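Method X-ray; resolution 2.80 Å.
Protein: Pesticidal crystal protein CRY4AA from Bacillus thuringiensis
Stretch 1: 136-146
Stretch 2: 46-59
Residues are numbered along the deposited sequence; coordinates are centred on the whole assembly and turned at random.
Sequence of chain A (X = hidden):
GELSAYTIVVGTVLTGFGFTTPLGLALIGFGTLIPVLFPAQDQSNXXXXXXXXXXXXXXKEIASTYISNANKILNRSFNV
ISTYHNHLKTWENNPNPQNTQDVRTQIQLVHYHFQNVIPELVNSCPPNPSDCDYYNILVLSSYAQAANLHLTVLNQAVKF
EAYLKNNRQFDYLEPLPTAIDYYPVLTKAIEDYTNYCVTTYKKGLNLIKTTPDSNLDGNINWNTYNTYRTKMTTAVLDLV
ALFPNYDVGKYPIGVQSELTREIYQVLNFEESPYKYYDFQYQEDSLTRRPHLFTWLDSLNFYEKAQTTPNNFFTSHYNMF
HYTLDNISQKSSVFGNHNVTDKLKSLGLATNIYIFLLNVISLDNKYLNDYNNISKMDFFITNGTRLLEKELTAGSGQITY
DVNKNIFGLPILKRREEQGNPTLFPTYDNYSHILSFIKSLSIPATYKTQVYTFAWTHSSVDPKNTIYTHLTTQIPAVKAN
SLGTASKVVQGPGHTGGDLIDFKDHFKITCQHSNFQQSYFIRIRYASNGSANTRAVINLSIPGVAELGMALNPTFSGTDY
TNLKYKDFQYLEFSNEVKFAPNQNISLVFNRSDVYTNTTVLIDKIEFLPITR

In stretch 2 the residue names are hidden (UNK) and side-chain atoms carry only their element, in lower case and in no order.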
ATOM      1  N   ASN A 136     -10.162 -14.731 -13.905  1.00 35.26           N
ATOM      2  CA  ASN A 136      -8.970 -13.903 -13.974  1.00 35.94           C
ATOM      3  C   ASN A 136      -8.764 -12.999 -12.778  1.00 34.97           C
ATOM      4  O   ASN A 136      -7.632 -12.652 -12.463  1.00 35.97           O
ATOM      5  CB  ASN A 136      -8.961 -13.090 -15.259  1.00 37.97           C
ATOM      6  CG  ASN A 136      -8.403 -13.878 -16.422  1.00 40.45           C
ATOM      7  OD1 ASN A 136      -7.216 -14.216 -16.446  1.00 40.03           O
ATOM      8  ND2 ASN A 136      -9.258 -14.192 -17.388  1.00 41.94           N
ATOM      9  N   ILE A 137      -9.837 -12.609 -12.107  1.00 33.46           N
ATOM     10  CA  ILE A 137      -9.659 -11.783 -10.928  1.00 33.30           C
ATOM     11  C   ILE A 137      -9.250 -12.741  -9.811  1.00 34.15           C
ATOM     12  O   ILE A 137      -8.592 -12.355  -8.844  1.00 35.48           O
ATOM     13  CB  ILE A 137     -10.952 -11.068 -10.500  1.00 31.80           C
ATOM     14  CG1 ILE A 137     -11.888 -12.051  -9.825  1.00 31.48           C
ATOM     15  CG2 ILE A 137     -11.629 -10.442 -11.688  1.00 29.43           C
ATOM     16  CD1 ILE A 137     -12.819 -11.381  -8.887  1.00 36.22           C
ATOM     17  N   LEU A 138      -9.651 -13.997  -9.967  1.00 33.72           N
ATOM     18  CA  LEU A 138      -9.366 -15.044  -8.997  1.00 32.79           C
ATOM     19  C   LEU A 138      -7.916 -15.508  -9.136  1.00 33.49           C
ATOM     20  O   LEU A 138      -7.371 -16.152  -8.246  1.00 35.58           O
ATOM     21  CB  LEU A 138     -10.325 -16.221  -9.223  1.00 30.94           C
ATOM     22  CG  LEU A 138     -10.777 -17.006  -7.990  1.00 31.92           C
ATOM     23  CD1 LEU A 138     -11.461 -16.049  -7.022  1.00 31.22           C
ATOM     24  CD2 LEU A 138     -11.723 -18.134  -8.387  1.00 29.76           C
ATOM     25  N   VAL A 139      -7.291 -15.168 -10.256  1.00 33.00           N
ATOM     26  CA  VAL A 139      -5.911 -15.553 -10.519  1.00 32.34           C
ATOM     27  C   VAL A 139      -5.010 -14.309 -10.526  1.00 32.89           C
ATOM     28  O   VAL A 139      -3.784 -14.416 -10.632  1.00 33.68           O
ATOM     29  CB  VAL A 139      -5.808 -16.281 -11.886  1.00 32.37           C
ATOM     30  CG1 VAL A 139      -4.387 -16.649 -12.183  1.00 34.93           C
ATOM     31  CG2 VAL A 139      -6.650 -17.537 -11.869  1.00 33.49           C
ATOM     32  N   LEU A 140      -5.626 -13.132 -10.395  1.00 31.22           N
ATOM     33  CA  LEU A 140      -4.901 -11.867 -10.401  1.00 26.83           C
ATOM     34  C   LEU A 140      -3.704 -11.824  -9.465  1.00 25.58           C
ATOM     35  O   LEU A 140      -2.638 -11.360  -9.852  1.00 24.59           O
ATOM     36  CB  LEU A 140      -5.842 -10.706 -10.059  1.00 26.22           C
ATOM     37  CG  LEU A 140      -5.178  -9.319 -10.019  1.00 26.19           C
ATOM     38  CD1 LEU A 140      -4.624  -8.972 -11.393  1.00 25.62           C
ATOM     39  CD2 LEU A 140      -6.178  -8.271  -9.581  1.00 25.03           C
ATOM     40  N   SER A 141      -3.859 -12.302  -8.236  1.00 25.55           N
ATOM     41  CA  SER A 141      -2.734 -12.257  -7.312  1.00 27.21           C
ATOM     42  C   SER A 141      -1.542 -13.074  -7.822  1.00 28.13           C
ATOM     43  O   SER A 141      -0.395 -12.669  -7.653  1.00 30.02           O
ATOM     44  CB  SER A 141      -3.158 -12.713  -5.904  1.00 26.63           C
ATOM     45  OG  SER A 141      -3.362 -14.106  -5.823  1.00 31.20           O
ATOM     46  N   SER A 142      -1.801 -14.216  -8.448  1.00 29.47           N
ATOM     47  CA  SER A 142      -0.722 -15.037  -8.997  1.00 29.53           C
ATOM     48  C   SER A 142      -0.179 -14.318 -10.237  1.00 30.39           C
ATOM     49  O   SER A 142       1.024 -14.321 -10.516  1.00 30.93           O
ATOM     50  CB  SER A 142      -1.259 -16.416  -9.388  1.00 29.34           C
ATOM     51  OG  SER A 142      -1.886 -17.040  -8.280  1.00 31.62           O
ATOM     52  N   TYR A 143      -1.085 -13.700 -10.985  1.00 29.52           N
ATOM     53  CA  TYR A 143      -0.708 -12.959 -12.168  1.00 29.02           C
ATOM     54  C   TYR A 143       0.357 -11.947 -11.776  1.00 29.64           C
ATOM     55  O   TYR A 143       1.391 -11.825 -12.435  1.00 31.30           O
ATOM     56  CB  TYR A 143      -1.918 -12.215 -12.723  1.00 29.92           C
ATOM     57  CG  TYR A 143      -1.610 -11.370 -13.937  1.00 31.41           C
ATOM     58  CD1 TYR A 143      -1.593 -11.929 -15.213  1.00 32.22           C
ATOM     59  CD2 TYR A 143      -1.314 -10.019 -13.810  1.00 31.64           C
ATOM     60  CE1 TYR A 143      -1.297 -11.164 -16.329  1.00 32.78           C
ATOM     61  CE2 TYR A 143      -1.006  -9.244 -14.923  1.00 33.67           C
ATOM     62  CZ  TYR A 143      -1.003  -9.824 -16.182  1.00 33.41           C
ATOM     63  OH  TYR A 143      -0.721  -9.058 -17.295  1.00 33.85           O
ATOM     64  N   ALA A 144       0.091 -11.222 -10.694  1.00 29.49           N
ATOM     65  CA  ALA A 144       0.997 -10.191 -10.204  1.00 28.77           C
ATOM     66  C   ALA A 144       2.404 -10.705  -9.957  1.00 28.65           C
ATOM     67  O   ALA A 144       3.358 -10.141 -10.483  1.00 30.61           O
ATOM     68  CB  ALA A 144       0.433  -9.549  -8.935  1.00 27.81           C
ATOM     69  N   GLN A 145       2.545 -11.759  -9.162  0.50 27.86           N
ATOM     70  CA  GLN A 145       3.871 -12.301  -8.897  0.50 28.33           C
ATOM     71  C   GLN A 145       4.599 -12.606 -10.204  0.50 28.34           C
ATOM     72  O   GLN A 145       5.786 -12.315 -10.344  0.50 27.44           O
ATOM     73  CB  GLN A 145       3.773 -13.563  -8.046  0.50 29.07           C
ATOM     74  CG  GLN A 145       3.388 -13.306  -6.599  1.00 31.58           C
ATOM     75  CD  GLN A 145       4.351 -12.362  -5.901  1.00 32.13           C
ATOM     76  OE1 GLN A 145       5.554 -12.401  -6.145  1.00 33.46           O
ATOM     77  NE2 GLN A 145       3.825 -11.516  -5.020  1.00 31.56           N
ATOM     78  N   ALA A 146       3.882 -13.185 -11.161  1.00 29.24           N
ATOM     79  CA  ALA A 146       4.468 -13.513 -12.458  1.00 30.49           C
ATOM     80  C   ALA A 146       4.977 -12.255 -13.160  1.00 31.01           C
ATOM     81  O   ALA A 146       6.141 -12.188 -13.553  1.00 32.82           O
ATOM     82  CB  ALA A 146       3.445 -14.216 -13.340  1.00 28.86           C
ATOM     83  N   UNK A  46       1.532 -22.629  -3.929  1.00 43.92           N
ATOM     84  CA  UNK A  46       1.451 -21.198  -3.686  1.00 43.58           C
ATOM     85  C   UNK A  46       0.302 -20.554  -4.466  1.00 42.81           C
ATOM     86  O   UNK A  46      -0.525 -19.847  -3.884  1.00 43.09           O
ATOM     87  o   UNK A  46       3.849 -21.072  -3.275  1.00 44.21           O
ATOM     88  c   UNK A  46       2.720 -19.012  -3.751  1.00 44.93           C
ATOM     89  c   UNK A  46       2.788 -20.502  -4.051  1.00 44.30           C
ATOM     90  N   UNK A  47       0.246 -20.810  -5.772  1.00 40.90           N
ATOM     91  CA  UNK A  47      -0.804 -20.254  -6.623  1.00 39.24           C
ATOM     92  C   UNK A  47      -2.189 -20.783  -6.242  1.00 39.15           C
ATOM     93  O   UNK A  47      -3.185 -20.068  -6.345  1.00 39.20           O
ATOM     94  c   UNK A  47       0.919 -20.292  -8.439  1.00 35.76           C
ATOM     95  c   UNK A  47       1.678 -19.125  -8.106  1.00 36.33           C
ATOM     96  c   UNK A  47       2.994 -19.337  -8.567  1.00 35.00           C
ATOM     97  c   UNK A  47       1.375 -17.917  -7.458  1.00 37.54           C
ATOM     98  c   UNK A  47       4.011 -18.389  -8.405  1.00 34.54           C
ATOM     99  c   UNK A  47       2.389 -16.970  -7.295  1.00 34.71           C
ATOM    100  n   UNK A  47       3.024 -20.572  -9.154  1.00 34.77           N
ATOM    101  c   UNK A  47       1.773 -21.133  -9.075  1.00 35.28           C
ATOM    102  c   UNK A  47       3.690 -17.217  -7.768  1.00 35.33           C
ATOM    103  c   UNK A  47      -0.502 -20.566  -8.089  1.00 37.19           C
ATOM    104  N   UNK A  48      -2.257 -22.037  -5.807  1.00 38.92           N
ATOM    105  CA  UNK A  48      -3.533 -22.606  -5.390  1.00 38.27           C
ATOM    106  C   UNK A  48      -3.989 -21.824  -4.172  1.00 38.64           C
ATOM    107  O   UNK A  48      -5.119 -21.347  -4.123  1.00 40.22           O
ATOM    108  c   UNK A  48      -3.383 -24.077  -5.020  1.00 37.33           C
ATOM    109  o   UNK A  48      -3.075 -24.851  -6.159  1.00 39.26           O
ATOM    110  N   UNK A  49      -3.100 -21.690  -3.192  1.00 37.89           N
ATOM    111  CA  UNK A  49      -3.422 -20.949  -1.984  1.00 36.45           C
ATOM    112  C   UNK A  49      -3.864 -19.534  -2.333  1.00 36.01           C
ATOM    113  O   UNK A  49      -4.839 -19.027  -1.776  1.00 36.93           O
ATOM    114  c   UNK A  49      -1.823 -22.262  -0.550  1.00 38.34           C
ATOM    115  c   UNK A  49      -2.222 -20.896  -1.049  1.00 36.51           C
ATOM    116  o   UNK A  49      -0.620 -22.474  -0.287  1.00 39.52           O
ATOM    117  o   UNK A  49      -2.716 -23.124  -0.406  1.00 39.47           O
ATOM    118  N   UNK A  50      -3.151 -18.895  -3.255  1.00 33.42           N
ATOM    119  CA  UNK A  50      -3.509 -17.541  -3.654  1.00 31.69           C
ATOM    120  C   UNK A  50      -4.904 -17.526  -4.271  1.00 31.21           C
ATOM    121  O   UNK A  50      -5.724 -16.676  -3.940  1.00 30.86           O
ATOM    122  c   UNK A  50      -0.266 -15.807  -4.786  1.00 27.15           C
ATOM    123  c   UNK A  50       0.391 -16.564  -2.191  1.00 28.31           C
ATOM    124  c   UNK A  50      -0.837 -16.926  -2.744  1.00 28.86           C
ATOM    125  c   UNK A  50      -1.176 -16.554  -4.046  1.00 28.91           C
ATOM    126  c   UNK A  50       0.962 -15.436  -4.249  1.00 27.40           C
ATOM    127  c   UNK A  50       1.294 -15.817  -2.945  1.00 28.64           C
ATOM    128  c   UNK A  50      -2.493 -16.973  -4.660  1.00 30.77           C
ATOM    129  N   UNK A  51      -5.175 -18.478  -5.157  1.00 31.29           N
ATOM    130  CA  UNK A  51      -6.474 -18.551  -5.821  1.00 30.15           C
ATOM    131  C   UNK A  51      -7.592 -19.004  -4.881  1.00 30.13           C
ATOM    132  O   UNK A  51      -8.675 -18.422  -4.862  1.00 30.14           O
ATOM    133  c   UNK A  51      -5.357 -19.034  -8.021  1.00 25.37           C
ATOM    134  c   UNK A  51      -7.776 -19.499  -7.748  1.00 28.05           C
ATOM    135  c   UNK A  51      -5.280 -19.881  -9.256  1.00 26.15           C
ATOM    136  c   UNK A  51      -6.431 -19.497  -7.044  1.00 28.49           C
ATOM    137  N   UNK A  52      -7.328 -20.040  -4.102  0.50 29.60           N
ATOM    138  CA  UNK A  52      -8.329 -20.535  -3.179  0.50 30.33           C
ATOM    139  C   UNK A  52      -8.729 -19.456  -2.184  0.50 32.07           C
ATOM    140  O   UNK A  52      -9.912 -19.253  -1.922  0.50 31.92           O
ATOM    141  c   UNK A  52      -7.808 -21.757  -2.425  0.50 29.27           C
ATOM    142  o   UNK A  52      -7.503 -22.790  -3.367  1.00 31.31           O
ATOM    143  c   UNK A  52      -8.843 -22.264  -1.439  1.00 25.73           C
ATOM    144  N   UNK A  53      -7.741 -18.752  -1.641  1.00 34.89           N
ATOM    145  CA  UNK A  53      -8.025 -17.706  -0.666  1.00 37.20           C
ATOM    146  C   UNK A  53      -8.873 -16.589  -1.264  1.00 35.97           C
ATOM    147  O   UNK A  53      -9.797 -16.090  -0.621  1.00 37.15           O
ATOM    148  n   UNK A  53      -4.575 -15.970   1.157  1.00 48.35           N
ATOM    149  c   UNK A  53      -6.731 -17.121  -0.083  1.00 39.52           C
ATOM    150  c   UNK A  53      -6.987 -16.210   1.123  1.00 43.10           C
ATOM    151  o   UNK A  53      -5.774 -14.989   2.782  1.00 48.06           O
ATOM    152  c   UNK A  53      -5.720 -15.672   1.759  1.00 45.85           C
ATOM    153  N   UNK A  54      -8.564 -16.193  -2.491  1.00 33.75           N
ATOM    154  CA  UNK A  54      -9.338 -15.148  -3.135  1.00 33.61           C
ATOM    155  C   UNK A  54     -10.772 -15.629  -3.341  1.00 34.62           C
ATOM    156  O   UNK A  54     -11.731 -14.925  -3.013  1.00 34.75           O
ATOM    157  c   UNK A  54      -9.675 -13.896  -5.293  1.00 30.31           C
ATOM    158  c   UNK A  54      -8.724 -14.772  -4.490  1.00 32.34           C
ATOM    159  o   UNK A  54      -7.501 -14.070  -4.266  1.00 31.63           O
ATOM    160  N   UNK A  55     -10.900 -16.839  -3.879  1.00 35.88           N
ATOM    161  CA  UNK A  55     -12.191 -17.464  -4.149  1.00 36.13           C
ATOM    162  C   UNK A  55     -12.998 -17.662  -2.867  1.00 36.26           C
ATOM    163  O   UNK A  55     -14.228 -17.697  -2.900  1.00 36.08           O
ATOM    164  c   UNK A  55     -12.933 -21.076  -5.267  1.00 41.53           C
ATOM    165  c   UNK A  55     -13.232 -19.582  -5.178  1.00 39.35           C
ATOM    166  c   UNK A  55     -13.758 -21.766  -6.342  1.00 45.16           C
ATOM    167  n   UNK A  55     -13.329 -21.375  -7.728  1.00 46.21           N
ATOM    168  c   UNK A  55     -11.967 -18.817  -4.825  1.00 36.99           C
ATOM    169  N   UNK A  56     -12.304 -17.798  -1.739  1.00 35.63           N
ATOM    170  CA  UNK A  56     -12.974 -17.991  -0.464  1.00 35.60           C
ATOM    171  C   UNK A  56     -13.616 -16.715   0.033  1.00 34.88           C
ATOM    172  O   UNK A  56     -14.541 -16.758   0.833  1.00 35.39           O
ATOM    173  n   UNK A  56     -10.438 -20.371   0.539  1.00 41.49           N
ATOM    174  c   UNK A  56     -11.709 -20.001   0.435  1.00 41.44           C
ATOM    175  c   UNK A  56     -11.999 -18.514   0.591  1.00 38.76           C
ATOM    176  o   UNK A  56     -12.622 -20.806   0.235  1.00 42.83           O
ATOM    177  N   UNK A  57     -13.134 -15.573  -0.439  1.00 34.70           N
ATOM    178  CA  UNK A  57     -13.705 -14.306  -0.011  1.00 34.77           C
ATOM    179  C   UNK A  57     -14.852 -13.881  -0.943  1.00 35.21           C
ATOM    180  O   UNK A  57     -15.851 -13.309  -0.501  1.00 34.04           O
ATOM    181  c   UNK A  57     -12.566 -12.370  -1.199  1.00 36.04           C
ATOM    182  c   UNK A  57     -13.382 -11.102  -1.093  1.00 35.89           C
ATOM    183  c   UNK A  57     -12.605 -13.207   0.073  1.00 34.31           C
ATOM    184  c   UNK A  57     -11.255 -13.845   0.309  1.00 34.10           C
ATOM    185  N   UNK A  58     -14.716 -14.177  -2.230  1.00 35.90           N
ATOM    186  CA  UNK A  58     -15.751 -13.831  -3.200  1.00 37.20           C
ATOM    187  C   UNK A  58     -16.851 -14.886  -3.178  1.00 38.72           C
ATOM    188  O   UNK A  58     -17.966 -14.654  -3.646  1.00 38.26           O
ATOM    189  c   UNK A  58     -13.537 -12.408  -6.036  1.00 31.76           C
ATOM    190  c   UNK A  58     -16.276 -13.504  -5.618  1.00 36.32           C
ATOM    191  c   UNK A  58     -15.170 -13.739  -4.616  1.00 35.72           C
ATOM    192  c   UNK A  58     -14.146 -12.608  -4.674  1.00 34.59           C
ATOM    193  N   UNK A  59     -16.512 -16.044  -2.621  1.00 40.76           N
ATOM    194  CA  UNK A  59     -17.416 -17.177  -2.492  1.00 41.46           C
ATOM    195  C   UNK A  59     -18.257 -17.529  -3.720  1.00 42.65           C
ATOM    196  O   UNK A  59     -19.435 -17.856  -3.600  1.00 43.83           O
ATOM    197  c   UNK A  59     -18.318 -16.980  -1.272  1.00 41.47           C
ATOM    198  c   UNK A  59     -18.351 -17.256   1.258  1.00 45.55           C
ATOM    199  c   UNK A  59     -19.635 -16.439   1.434  1.00 47.24           C
ATOM    200  n   UNK A  59     -20.514 -16.953   2.539  1.00 47.36           N
ATOM    201  c   UNK A  59     -17.538 -16.824   0.034  1.00 43.57           C
TER

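Position 46 opens a helix that runs to position 58. Its side chain is one carbon carrying an oxygen and a carbon, pointing sideways and making no contact with stretch 1: Thr-46, whose hydroxyl is hydrogen-bonded elsewhere in the structure. Position 47 has one carbon leading to fused five- and six-membered rings of eight carbons and one nitrogen, the six-membered ring reaching Ser-142 and Gln-145; only tryptophan provides this. Trp-47 places CE3 3.5 Å from Ser-142 OG and CH2 3.7 Å from Gln-145 CB; a broad ring can cover both residues from one site.

Position 48, one carbon then one oxygen, points away and is Ser-48, its small polar group compatible with a partly exposed site. Position 49 has two carbons, the second carrying two atoms marked as oxygen, hence a carboxylate: Asp-49, exposed, where a charge is easily solvated.

Position 50 bears one carbon and a six-carbon ring with no further atom, lying by Ser-141, Ser-142 and Gln-145, so it is Phe-50, apolar as suits a buried side chain pointing toward stretch 1. Its CB lies 3.2 Å from Ser-141 OG, and Gln-145 CG sits at the ring edge, 4.0 Å from CE1. Position 51 has four carbons forked at the first, one arm two carbons long, against Leu-138 and Val-139: Ile-51. Its CG2 is 3.9 Å from Leu-138 CG and its CD1 3.8 Å from Val-139 CG2, so the branched chain meets two apolar neighbours.

Position 52, a carbon bearing one oxygen and one carbon, points away. It is Thr-52, whose OG1 donates to Ser-48 O at 2.9 Å. Position 53 has three carbons, the third carrying one oxygen and one nitrogen: Gln-53, polar and partly exposed.

Position 54 has one carbon carrying one oxygen and one carbon and points toward stretch 1, its carbon arm against Leu-138: Thr-54. Its CG2 is 3.3 Å from Leu-138 CD1, while OG1 donates to Phe-50 O at 3.2 Å, satisfying the hydroxyl within its own helix. Position 55, four carbons in a row ending in nitrogen, rests its first carbon on Leu-138 and is Lys-55; CB packs 3.6 Å from Leu-138 CD1, using the chain's aliphatic part.

Position 56 has two carbons, the second bearing oxygen and nitrogen: Asn-56, exposed and pointing away. Position 57, four carbons forked at the first, is Ile-57, without contact here. Position 58 has the same fork but points toward Ile-137: Ile-58, whose apolar CD1 lies 3.1 Å from Ile-137 CD1. Position 59, again four carbons ending in nitrogen, is Lys-59, exposed and with positive phi just after the helix.

The contact works by packing, without a hydrogen bond across it. Leu-138 lies against Ile-51, Thr-54 and Lys-55, and Ile-51 CA makes a CA-H...O contact with Leu-138 O at 3.5 Å. Small Ser-141 and Ser-142 accompany the close approach: the axes of helices 140-146 and 46-58 come to 8.8 Å, their N-to-C directions 143° apart, so they run roughly antiparallel.

Stretch 2 46-59: TWSDFITQTKNIIK
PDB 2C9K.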